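Local atomic coordinates of UTP--glucose-1-phosphate uridylyltransferase (PDB entry 6IKX), a protein that catalyses the transfer of a uridylyl group from UTP to glucose 1-phosphate, yielding UDP-glucose and diphosphate. Residues 4-9 and 50-55; 28-33 and 262-267; 125-130 and 210-215; 156-161 and 204-209. The protein carries 1 engineered substitution. All blocks are in the same frame, centred on the assembly; numbering follows the deposited sequence.

How the interactions relate
Interactions 1, 3 and 4 run through one mixed sheet of the GT-A-type nucleotidyltransferase domain. Strand 4-8 is shared ground for the first two: it pairs with 50-55 on one edge and with 125-128 on the other, V6 N reaching A126 O at 2.8 Å, and the two centres lie 10 Å apart. Interactions 3 and 4, with centres 11 Å apart, meet where the chain turns at G208; there R209 NH1 lies 2.7 Å from L129 O. P8 in interaction 1 belongs to the UTP site and V206 in interaction 4 to the UDP-glucose site. Interaction 2 stands apart, its centre 21 to 25 Å from the others, at a subunit interface.

Interaction 1 (4-9 and 50-55); sequences KAVLPV and QIILVT
I52 O receives two groups from strand 4-8: the amide of L7, in a hydrogen bond of 2.8 Å between L7 N and I52 O, and the CA-H of V6, with V6 CA 3.3 Å from the same oxygen. The L7 donor stands 32° off the carbonyl plane. This bond is one of five in a parallel ladder that begins with A5 N to Q50 O and ends with V9 N to V54 O, also 2.8 Å long and lying in the carbonyl plane. K4 and Q50 run side by side at the start of the ladder. With CG anti to its carbonyl carbon (chi1 -53°) and the chain extended beyond, K4 lays its methylenes along the Q50 amide, CE 3.2 Å from OE1, while NZ goes on to the carbonyl of V119. On the same side of the sheet V6 CG1 and V54 CG2 meet at 3.6 Å. On the other side L7 CB rests against L53 CD2 at 4.0 Å. The T55 hydroxyl, buried beside V9 CG2, has no hydrogen-bond partner in the model. P8, which contributes to UTP binding, sits near the C-terminal end of its strand, as in a Rossmann-like nucleotide fold. The connection between the two parallel strands, which includes helix 35-44, makes a beta-alpha-beta crossover, and the helix packs over L7 and I51; strands 125-128 and 97-102 continue the sheet beyond 4-8 and 50-55 respectively.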
# COMPACT_ATOMS: atom_id res chain seq x y z
N LYS A 4 -23.38 -17.13 1.86
CA LYS A 4 -22.03 -16.84 1.32
C LYS A 4 -22.04 -16.47 -0.18
O LYS A 4 -22.82 -17.03 -0.94
CB LYS A 4 -21.14 -18.06 1.52
CG LYS A 4 -21.12 -18.55 2.93
CD LYS A 4 -20.13 -19.63 3.14
CE LYS A 4 -20.02 -19.94 4.62
NZ LYS A 4 -18.76 -20.64 4.87
N ALA A 5 -21.18 -15.54 -0.57
CA ALA A 5 -20.96 -15.13 -1.97
C ALA A 5 -19.47 -14.93 -2.18
O ALA A 5 -18.85 -14.25 -1.37
CB ALA A 5 -21.74 -13.88 -2.30
N VAL A 6 -18.95 -15.50 -3.27
CA VAL A 6 -17.55 -15.32 -3.74
C VAL A 6 -17.53 -14.20 -4.79
O VAL A 6 -18.31 -14.31 -5.74
CB VAL A 6 -17.02 -16.65 -4.28
CG1 VAL A 6 -15.67 -16.46 -4.97
CG2 VAL A 6 -16.95 -17.67 -3.15
N LEU A 7 -16.82 -13.09 -4.52
CA LEU A 7 -16.64 -12.01 -5.53
C LEU A 7 -15.23 -12.14 -6.05
O LEU A 7 -14.29 -11.87 -5.30
CB LEU A 7 -16.82 -10.60 -4.97
CG LEU A 7 -18.08 -10.26 -4.20
CD1 LEU A 7 -18.54 -8.85 -4.52
CD2 LEU A 7 -19.18 -11.29 -4.39
N PRO A 8 -15.00 -12.67 -7.25
CA PRO A 8 -13.64 -12.91 -7.73
C PRO A 8 -13.13 -11.57 -8.29
O PRO A 8 -13.67 -11.19 -9.27
CB PRO A 8 -13.79 -13.98 -8.82
CG PRO A 8 -15.25 -14.38 -8.74
CD PRO A 8 -15.98 -13.15 -8.23
N VAL A 9 -12.21 -10.90 -7.60
CA VAL A 9 -11.78 -9.49 -7.89
C VAL A 9 -10.24 -9.42 -8.01
O VAL A 9 -9.67 -8.38 -7.68
CB VAL A 9 -12.32 -8.54 -6.79
CG1 VAL A 9 -13.84 -8.50 -6.73
CG2 VAL A 9 -11.76 -8.90 -5.43
N GLN A 50 -21.82 -13.10 4.29
CA GLN A 50 -20.35 -13.28 4.21
C GLN A 50 -19.92 -13.02 2.76
O GLN A 50 -20.27 -13.87 1.85
CB GLN A 50 -19.93 -14.68 4.65
CG GLN A 50 -18.44 -14.79 4.98
CD GLN A 50 -18.01 -16.20 5.29
OE1 GLN A 50 -18.47 -17.18 4.69
NE2 GLN A 50 -17.11 -16.33 6.24
N ILE A 51 -19.27 -11.86 2.55
CA ILE A 51 -18.67 -11.42 1.26
C ILE A 51 -17.26 -12.00 1.20
O ILE A 51 -16.44 -11.66 2.06
CB ILE A 51 -18.72 -9.88 1.12
CG1 ILE A 51 -20.17 -9.40 1.00
CG2 ILE A 51 -17.89 -9.39 -0.06
CD1 ILE A 51 -20.92 -10.02 -0.16
N ILE A 52 -17.01 -12.93 0.29
CA ILE A 52 -15.69 -13.60 0.16
C ILE A 52 -14.99 -13.02 -1.06
O ILE A 52 -15.33 -13.47 -2.18
CB ILE A 52 -15.84 -15.13 0.08
CG1 ILE A 52 -16.76 -15.64 1.20
CG2 ILE A 52 -14.48 -15.81 0.10
CD1 ILE A 52 -17.08 -17.11 1.12
N LEU A 53 -14.12 -12.02 -0.87
CA LEU A 53 -13.35 -11.37 -1.97
C LEU A 53 -12.17 -12.29 -2.34
O LEU A 53 -11.34 -12.53 -1.45
CB LEU A 53 -12.80 -10.01 -1.48
CG LEU A 53 -13.80 -8.97 -1.02
CD1 LEU A 53 -13.11 -7.73 -0.54
CD2 LEU A 53 -14.77 -8.61 -2.12
N VAL A 54 -12.08 -12.81 -3.56
CA VAL A 54 -10.85 -13.51 -4.02
C VAL A 54 -9.98 -12.44 -4.66
O VAL A 54 -10.39 -11.90 -5.71
CB VAL A 54 -11.15 -14.67 -4.99
CG1 VAL A 54 -9.91 -15.47 -5.32
CG2 VAL A 54 -12.18 -15.61 -4.40
N THR A 55 -8.85 -12.11 -4.05
CA THR A 55 -8.19 -10.83 -4.40
C THR A 55 -6.71 -11.00 -4.81
O THR A 55 -6.13 -12.08 -4.80
CB THR A 55 -8.46 -9.79 -3.29
OG1 THR A 55 -8.30 -8.50 -3.88
CG2 THR A 55 -7.61 -9.95 -2.06

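Interaction 2 (28-33 and 262-267); sequences VTVVDR and LGYLKA
Y264 lays one side of its ring, CD1 and CE1, against V28 and V30, and its hydroxyl extends to the backbone between them. CG1 of V28 comes obliquely on to the ring, in a tight contact 3.2 Å from Y264 CE1. V30 arrives differently: its CG2 lies near the ring plane, at the edge, 3.8 Å from Y264 CE1, the two side chains running past each other in opposite directions. CG of Y264 is anti to the backbone N (chi1 169°), which carries the phenol from helix 261-273 across to the loop. There Y264 OH donates to T29 O at 2.6 Å, almost in line with the C=O bond (168° at the oxygen) and in the plane of the ring. One helical turn on, A267 CB makes a looser contact with V30 CG1 at 4.4 Å. The side chain of T29 starts away from this helix, and its OG1 is hydrogen-bonded to the hydroxyl of Y264 of the third subunit. V31 of the third subunit packs on Y264 of this chain, and F16 meets the same tyrosine with its ring plane turned by about 60°. Because Y264 donates to T29 O, its oxygen can still accept, consistent with the bond between T29 OG1 and the hydroxyl of Y264 of the third subunit; the one hydroxyl probably serves both segment 28-33 of its own chain and the interface with the third subunit.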
# COMPACT_ATOMS: atom_id res chain seq x y z
N VAL A 28 -13.37 1.80 -9.50
CA VAL A 28 -13.71 2.81 -10.53
C VAL A 28 -15.06 3.46 -10.20
O VAL A 28 -16.07 2.74 -9.97
CB VAL A 28 -13.69 2.10 -11.89
CG1 VAL A 28 -14.62 2.69 -12.92
CG2 VAL A 28 -12.25 2.05 -12.39
N THR A 29 -15.12 4.78 -10.27
CA THR A 29 -16.22 5.54 -9.65
C THR A 29 -17.38 5.53 -10.63
O THR A 29 -17.19 5.76 -11.81
CB THR A 29 -15.78 6.86 -9.00
OG1 THR A 29 -16.73 7.88 -9.34
CG2 THR A 29 -14.35 7.26 -9.32
N VAL A 30 -18.56 5.21 -10.11
CA VAL A 30 -19.81 5.13 -10.90
C VAL A 30 -20.78 6.10 -10.26
O VAL A 30 -21.38 5.74 -9.23
CB VAL A 30 -20.32 3.69 -10.92
CG1 VAL A 30 -21.71 3.59 -11.54
CG2 VAL A 30 -19.31 2.80 -11.64
N VAL A 31 -20.82 7.32 -10.79
CA VAL A 31 -21.55 8.48 -10.21
C VAL A 31 -20.73 9.02 -9.04
O VAL A 31 -20.02 10.03 -9.21
CB VAL A 31 -22.98 8.11 -9.78
CG1 VAL A 31 -23.81 9.35 -9.52
CG2 VAL A 31 -23.67 7.21 -10.78
N ASP A 32 -20.84 8.43 -7.86
CA ASP A 32 -20.19 8.98 -6.66
C ASP A 32 -19.67 7.89 -5.73
O ASP A 32 -19.31 8.26 -4.58
CB ASP A 32 -21.21 9.85 -5.94
CG ASP A 32 -22.37 9.07 -5.33
OD1 ASP A 32 -22.54 7.90 -5.68
OD2 ASP A 32 -23.09 9.66 -4.48
N ARG A 33 -19.65 6.61 -6.14
CA ARG A 33 -19.05 5.52 -5.31
C ARG A 33 -18.39 4.44 -6.19
O ARG A 33 -18.69 4.29 -7.36
CB ARG A 33 -20.17 4.94 -4.44
CG ARG A 33 -21.23 4.22 -5.24
CD ARG A 33 -22.60 4.20 -4.61
NE ARG A 33 -23.10 5.53 -4.35
CZ ARG A 33 -23.40 6.03 -3.15
NH1 ARG A 33 -23.27 5.29 -2.06
NH2 ARG A 33 -23.81 7.27 -3.06
N LEU A 262 -17.41 1.58 -22.70
CA LEU A 262 -18.74 2.11 -23.15
C LEU A 262 -19.91 1.67 -22.22
O LEU A 262 -20.88 2.44 -22.04
CB LEU A 262 -18.98 1.68 -24.59
CG LEU A 262 -19.93 2.57 -25.38
CD1 LEU A 262 -19.37 4.00 -25.52
CD2 LEU A 262 -20.21 1.96 -26.74
N GLY A 263 -19.86 0.45 -21.68
CA GLY A 263 -20.84 -0.05 -20.71
C GLY A 263 -20.62 0.57 -19.35
O GLY A 263 -21.58 0.64 -18.61
N TYR A 264 -19.40 0.99 -19.03
CA TYR A 264 -19.11 1.90 -17.89
C TYR A 264 -19.86 3.23 -18.07
O TYR A 264 -20.74 3.55 -17.22
CB TYR A 264 -17.61 2.09 -17.71
CG TYR A 264 -17.23 3.19 -16.74
CD1 TYR A 264 -17.40 3.02 -15.37
CD2 TYR A 264 -16.75 4.41 -17.21
CE1 TYR A 264 -17.11 4.05 -14.49
CE2 TYR A 264 -16.39 5.42 -16.33
CZ TYR A 264 -16.59 5.24 -14.98
OH TYR A 264 -16.27 6.25 -14.15
N LEU A 265 -19.58 3.97 -19.14
CA LEU A 265 -20.28 5.25 -19.47
C LEU A 265 -21.80 5.01 -19.42
O LEU A 265 -22.55 5.92 -19.12
CB LEU A 265 -19.86 5.78 -20.85
CG LEU A 265 -18.38 6.12 -21.09
CD1 LEU A 265 -17.88 7.06 -20.02
N LYS A 266 -22.26 3.82 -19.77
CA LYS A 266 -23.73 3.56 -19.82
C LYS A 266 -24.27 3.47 -18.37
O LYS A 266 -25.31 4.06 -18.08
CB LYS A 266 -23.97 2.31 -20.68
CG LYS A 266 -25.42 2.01 -21.07
CD LYS A 266 -25.65 0.51 -21.24
CE LYS A 266 -26.90 0.10 -22.00
NZ LYS A 266 -28.01 1.00 -21.65
N ALA A 267 -23.59 2.77 -17.47
CA ALA A 267 -23.92 2.70 -16.03
C ALA A 267 -23.89 4.12 -15.44
O ALA A 267 -24.89 4.54 -14.81
CB ALA A 267 -22.98 1.75 -15.30

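Interaction 3 (125-130 and 210-215); sequences FAVLLP and YVLPAK
The F125 ring meets segment 210-215 with the CE1 side. A214 CA lies at its edge, near the ring plane and 4.1 Å from F125 CE1, while the carbonyl of P213 comes in obliquely, with its O 3.6 Å from that same carbon. CG of F125 sits between the backbone N and the carbonyl carbon (chi1 63°), and the ring is thereby laid along the chain leaving strand 209-212. The other ring, that of Y210, has V127 O at its edge and near its plane, and Y210 CD1 lies 4.1 Å from V127 CB. Between the two aromatics V127 CG2 crosses L212 CD1 at 4.0 Å, making an apolar row on one side of the sheet. Two antiparallel hydrogen-bonded pairs, F125 with L212 and V127 with Y210, flank the non-hydrogen-bonded pair A126 with V211. F125 N reaches L212 O at 3.0 Å, and V127 N reaches Y210 O at 2.9 Å. This is the junction at which the parallel part of the domain's sheet turns antiparallel. Strand 4-8 lies along the other edge of 125-128; helix 109-115 packs on F125 and V127, and helix 142-153 on V211 and L128.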
# COMPACT_ATOMS: atom_id res chain seq x y z
N PHE A 125 -23.42 -21.65 -2.31
CA PHE A 125 -22.89 -20.26 -2.31
C PHE A 125 -23.14 -19.55 -3.63
O PHE A 125 -23.41 -20.18 -4.64
CB PHE A 125 -21.41 -20.25 -1.97
CG PHE A 125 -20.55 -20.97 -2.97
CD1 PHE A 125 -20.49 -22.35 -3.00
CD2 PHE A 125 -19.82 -20.26 -3.90
CE1 PHE A 125 -19.69 -23.01 -3.92
CE2 PHE A 125 -19.00 -20.92 -4.81
CZ PHE A 125 -18.94 -22.29 -4.83
N ALA A 126 -23.13 -18.23 -3.60
CA ALA A 126 -23.34 -17.44 -4.82
C ALA A 126 -21.96 -16.99 -5.35
O ALA A 126 -21.01 -16.98 -4.56
CB ALA A 126 -24.31 -16.32 -4.52
N VAL A 127 -21.84 -16.72 -6.65
CA VAL A 127 -20.66 -16.05 -7.28
C VAL A 127 -21.18 -14.79 -7.96
O VAL A 127 -22.19 -14.88 -8.67
CB VAL A 127 -19.94 -16.97 -8.29
CG1 VAL A 127 -18.82 -16.23 -9.00
CG2 VAL A 127 -19.44 -18.26 -7.65
N LEU A 128 -20.60 -13.64 -7.62
CA LEU A 128 -20.91 -12.32 -8.24
C LEU A 128 -19.64 -11.92 -8.98
O LEU A 128 -18.60 -11.76 -8.29
CB LEU A 128 -21.24 -11.22 -7.22
CG LEU A 128 -22.45 -11.35 -6.27
CD1 LEU A 128 -23.62 -10.46 -6.72
CD2 LEU A 128 -22.89 -12.78 -6.05
N LEU A 129 -19.68 -11.83 -10.31
CA LEU A 129 -18.60 -11.17 -11.09
C LEU A 129 -18.86 -9.67 -10.99
O LEU A 129 -19.85 -9.15 -11.50
CB LEU A 129 -18.59 -11.64 -12.54
CG LEU A 129 -18.31 -13.13 -12.80
CD1 LEU A 129 -17.58 -13.28 -14.12
CD2 LEU A 129 -17.50 -13.79 -11.71
N PRO A 130 -17.97 -8.92 -10.33
CA PRO A 130 -18.20 -7.51 -10.03
C PRO A 130 -17.95 -6.48 -11.15
O PRO A 130 -18.27 -5.35 -10.98
CB PRO A 130 -17.16 -7.28 -8.93
CG PRO A 130 -16.00 -8.14 -9.41
CD PRO A 130 -16.66 -9.42 -9.87
N TYR A 210 -24.17 -16.62 -10.29
CA TYR A 210 -24.29 -18.08 -10.10
C TYR A 210 -24.71 -18.35 -8.66
O TYR A 210 -24.33 -17.62 -7.73
CB TYR A 210 -22.98 -18.80 -10.43
CG TYR A 210 -22.34 -18.45 -11.76
CD1 TYR A 210 -21.72 -17.22 -11.97
CD2 TYR A 210 -22.34 -19.36 -12.80
CE1 TYR A 210 -21.13 -16.91 -13.19
CE2 TYR A 210 -21.73 -19.07 -14.01
CZ TYR A 210 -21.12 -17.84 -14.20
OH TYR A 210 -20.52 -17.58 -15.39
N VAL A 211 -25.51 -19.40 -8.49
CA VAL A 211 -25.66 -20.13 -7.20
C VAL A 211 -25.30 -21.57 -7.50
O VAL A 211 -25.85 -22.09 -8.45
CB VAL A 211 -27.09 -19.97 -6.66
CG1 VAL A 211 -27.19 -20.52 -5.25
CG2 VAL A 211 -27.54 -18.53 -6.75
N LEU A 212 -24.35 -22.12 -6.76
CA LEU A 212 -23.68 -23.41 -7.03
C LEU A 212 -23.62 -24.17 -5.71
O LEU A 212 -23.59 -23.57 -4.64
CB LEU A 212 -22.24 -23.20 -7.52
CG LEU A 212 -22.04 -22.23 -8.68
CD1 LEU A 212 -20.56 -21.92 -8.84
CD2 LEU A 212 -22.59 -22.78 -9.98
N PRO A 213 -23.63 -25.50 -5.76
CA PRO A 213 -23.33 -26.31 -4.58
C PRO A 213 -21.83 -26.37 -4.30
O PRO A 213 -21.08 -26.10 -5.17
CB PRO A 213 -23.90 -27.69 -4.98
CG PRO A 213 -23.72 -27.73 -6.47
CD PRO A 213 -24.02 -26.32 -6.92
N ALA A 214 -21.48 -26.77 -3.09
CA ALA A 214 -20.10 -26.87 -2.58
C ALA A 214 -19.35 -27.95 -3.33
O ALA A 214 -18.11 -27.87 -3.39
CB ALA A 214 -20.12 -27.16 -1.10
N LYS A 215 -20.09 -28.98 -3.78
CA LYS A 215 -19.63 -30.04 -4.72
C LYS A 215 -18.66 -29.39 -5.71
O LYS A 215 -17.65 -30.06 -6.04
CB LYS A 215 -20.79 -30.56 -5.60
CG LYS A 215 -21.57 -31.79 -5.15
CD LYS A 215 -22.71 -32.17 -6.15

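Interaction 4 (156-161 and 204-209)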
# COMPACT_ATOMS: atom_id res chain seq x y z
N ALA A 156 -28.50 -26.00 -9.60
CA ALA A 156 -27.57 -24.87 -9.77
C ALA A 156 -28.24 -23.86 -10.70
O ALA A 156 -29.05 -24.29 -11.54
CB ALA A 156 -26.22 -25.32 -10.27
N GLN A 157 -27.99 -22.58 -10.48
CA GLN A 157 -28.58 -21.46 -11.24
C GLN A 157 -27.43 -20.72 -11.94
O GLN A 157 -26.38 -20.45 -11.29
CB GLN A 157 -29.41 -20.57 -10.31
CG GLN A 157 -30.50 -21.32 -9.54
CD GLN A 157 -31.64 -21.84 -10.41
OE1 GLN A 157 -32.25 -21.10 -11.20
NE2 GLN A 157 -31.92 -23.13 -10.27
N ILE A 158 -27.62 -20.47 -13.23
CA ILE A 158 -26.78 -19.57 -14.07
C ILE A 158 -27.68 -18.42 -14.53
O ILE A 158 -28.67 -18.65 -15.26
CB ILE A 158 -26.13 -20.33 -15.23
CG1 ILE A 158 -24.94 -21.17 -14.78
CG2 ILE A 158 -25.70 -19.39 -16.32
CD1 ILE A 158 -25.27 -22.37 -13.94
N MET A 159 -27.40 -17.20 -14.08
CA MET A 159 -28.20 -16.03 -14.52
C MET A 159 -27.86 -15.75 -16.00
O MET A 159 -26.67 -15.83 -16.37
CB MET A 159 -27.94 -14.80 -13.64
CG MET A 159 -28.85 -13.62 -13.97
SD MET A 159 -28.70 -12.17 -12.91
CE MET A 159 -28.94 -12.92 -11.30
N VAL A 160 -28.90 -15.51 -16.82
CA VAL A 160 -28.80 -15.22 -18.28
C VAL A 160 -29.72 -14.04 -18.62
O VAL A 160 -30.64 -13.73 -17.83
CB VAL A 160 -29.15 -16.44 -19.15
CG1 VAL A 160 -28.22 -17.60 -18.88
CG2 VAL A 160 -30.60 -16.88 -19.01
N GLU A 161 -29.50 -13.42 -19.77
CA GLU A 161 -30.34 -12.29 -20.23
C GLU A 161 -30.42 -12.30 -21.75
O GLU A 161 -29.37 -12.47 -22.40
CB GLU A 161 -29.80 -11.01 -19.60
CG GLU A 161 -29.27 -10.01 -20.58
CD GLU A 161 -28.79 -8.76 -19.88
OE1 GLU A 161 -29.63 -7.90 -19.48
OE2 GLU A 161 -27.57 -8.68 -19.69
N LEU A 204 -29.81 -16.32 -25.10
CA LEU A 204 -29.70 -16.19 -23.62
C LEU A 204 -28.21 -16.17 -23.21
O LEU A 204 -27.55 -17.25 -23.28
CB LEU A 204 -30.49 -17.32 -22.92
CG LEU A 204 -32.02 -17.31 -23.10
CD1 LEU A 204 -32.69 -18.29 -22.14
CD2 LEU A 204 -32.64 -15.92 -22.90
N SER A 205 -27.71 -15.00 -22.76
CA SER A 205 -26.28 -14.75 -22.45
C SER A 205 -26.00 -14.97 -20.96
O SER A 205 -26.84 -14.57 -20.16
CB SER A 205 -25.85 -13.38 -22.88
OG SER A 205 -26.22 -12.38 -21.93
N VAL A 206 -24.88 -15.60 -20.62
CA VAL A 206 -24.37 -15.74 -19.23
C VAL A 206 -23.98 -14.36 -18.70
O VAL A 206 -23.14 -13.69 -19.33
CB VAL A 206 -23.16 -16.68 -19.21
CG1 VAL A 206 -22.58 -16.77 -17.80
CG2 VAL A 206 -23.53 -18.03 -19.79
N VAL A 207 -24.54 -13.93 -17.57
CA VAL A 207 -24.33 -12.54 -17.07
C VAL A 207 -23.16 -12.49 -16.06
O VAL A 207 -22.53 -11.43 -15.98
CB VAL A 207 -25.64 -12.02 -16.51
CG1 VAL A 207 -25.44 -10.76 -15.70
CG2 VAL A 207 -26.64 -11.80 -17.64
N GLY A 208 -22.86 -13.57 -15.34
CA GLY A 208 -21.86 -13.54 -14.25
C GLY A 208 -22.50 -13.47 -12.86
O GLY A 208 -21.93 -12.79 -11.94
N ARG A 209 -23.64 -14.16 -12.71
CA ARG A 209 -24.29 -14.47 -11.41
C ARG A 209 -24.58 -15.97 -11.36
O ARG A 209 -25.16 -16.52 -12.29
CB ARG A 209 -25.55 -13.62 -11.21
CG ARG A 209 -25.32 -12.11 -11.24
CD ARG A 209 -24.56 -11.59 -10.02
NE ARG A 209 -24.51 -10.12 -9.98
CZ ARG A 209 -23.49 -9.36 -10.40
NH1 ARG A 209 -22.41 -9.88 -10.95
NH2 ARG A 209 -23.57 -8.06 -10.28
O HOH W 1 -24.44 -15.98 -14.96
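The two strands cross at 129° and pair antiparallel between E161 and S205 and between V160 and V206, and M159 spans the corner that the chain turns at G208, its O taking V207 N before the corner and its N giving to R209 O after it. M159 and R209 lie side by side, and the methionine chain bends at its end to put CE 3.5 Å from R209 CB. The guanidinium continues away from M159: NH1 binds G208 O at 3.1 Å as well as L129 O, and NH2 binds E42 and V132. E161 crosses V207 at about a right angle, CB 3.8 Å from V207 CG2, and its OE2 goes on to T255. The serine torsion of S205, with OG between the backbone N and the carbonyl carbon (chi1 81°), brings the hydroxyl round to E161 O, 3.2 Å from OG and met in the carbonyl plane on a lone pair. S205 N holds the same oxygen from above that plane, at 3.0 Å.

Of the bonds at the corner, M159 N to R209 O is 2.9 Å long and nearly straight at 170°, while V207 N reaches M159 O from above the carbonyl plane. A water joins the two sides, giving hydrogen bonds to M159 O at 2.6 Å and to R209 O, and accepting one from G208 N. V206 contributes to the UDP-glucose site, as does nearby G172. Strand 246-250 pairs with the other edge of 156-162, helix 142-153 packs on M159, and V174 of strand 172-175 touches V160, L204 and V206.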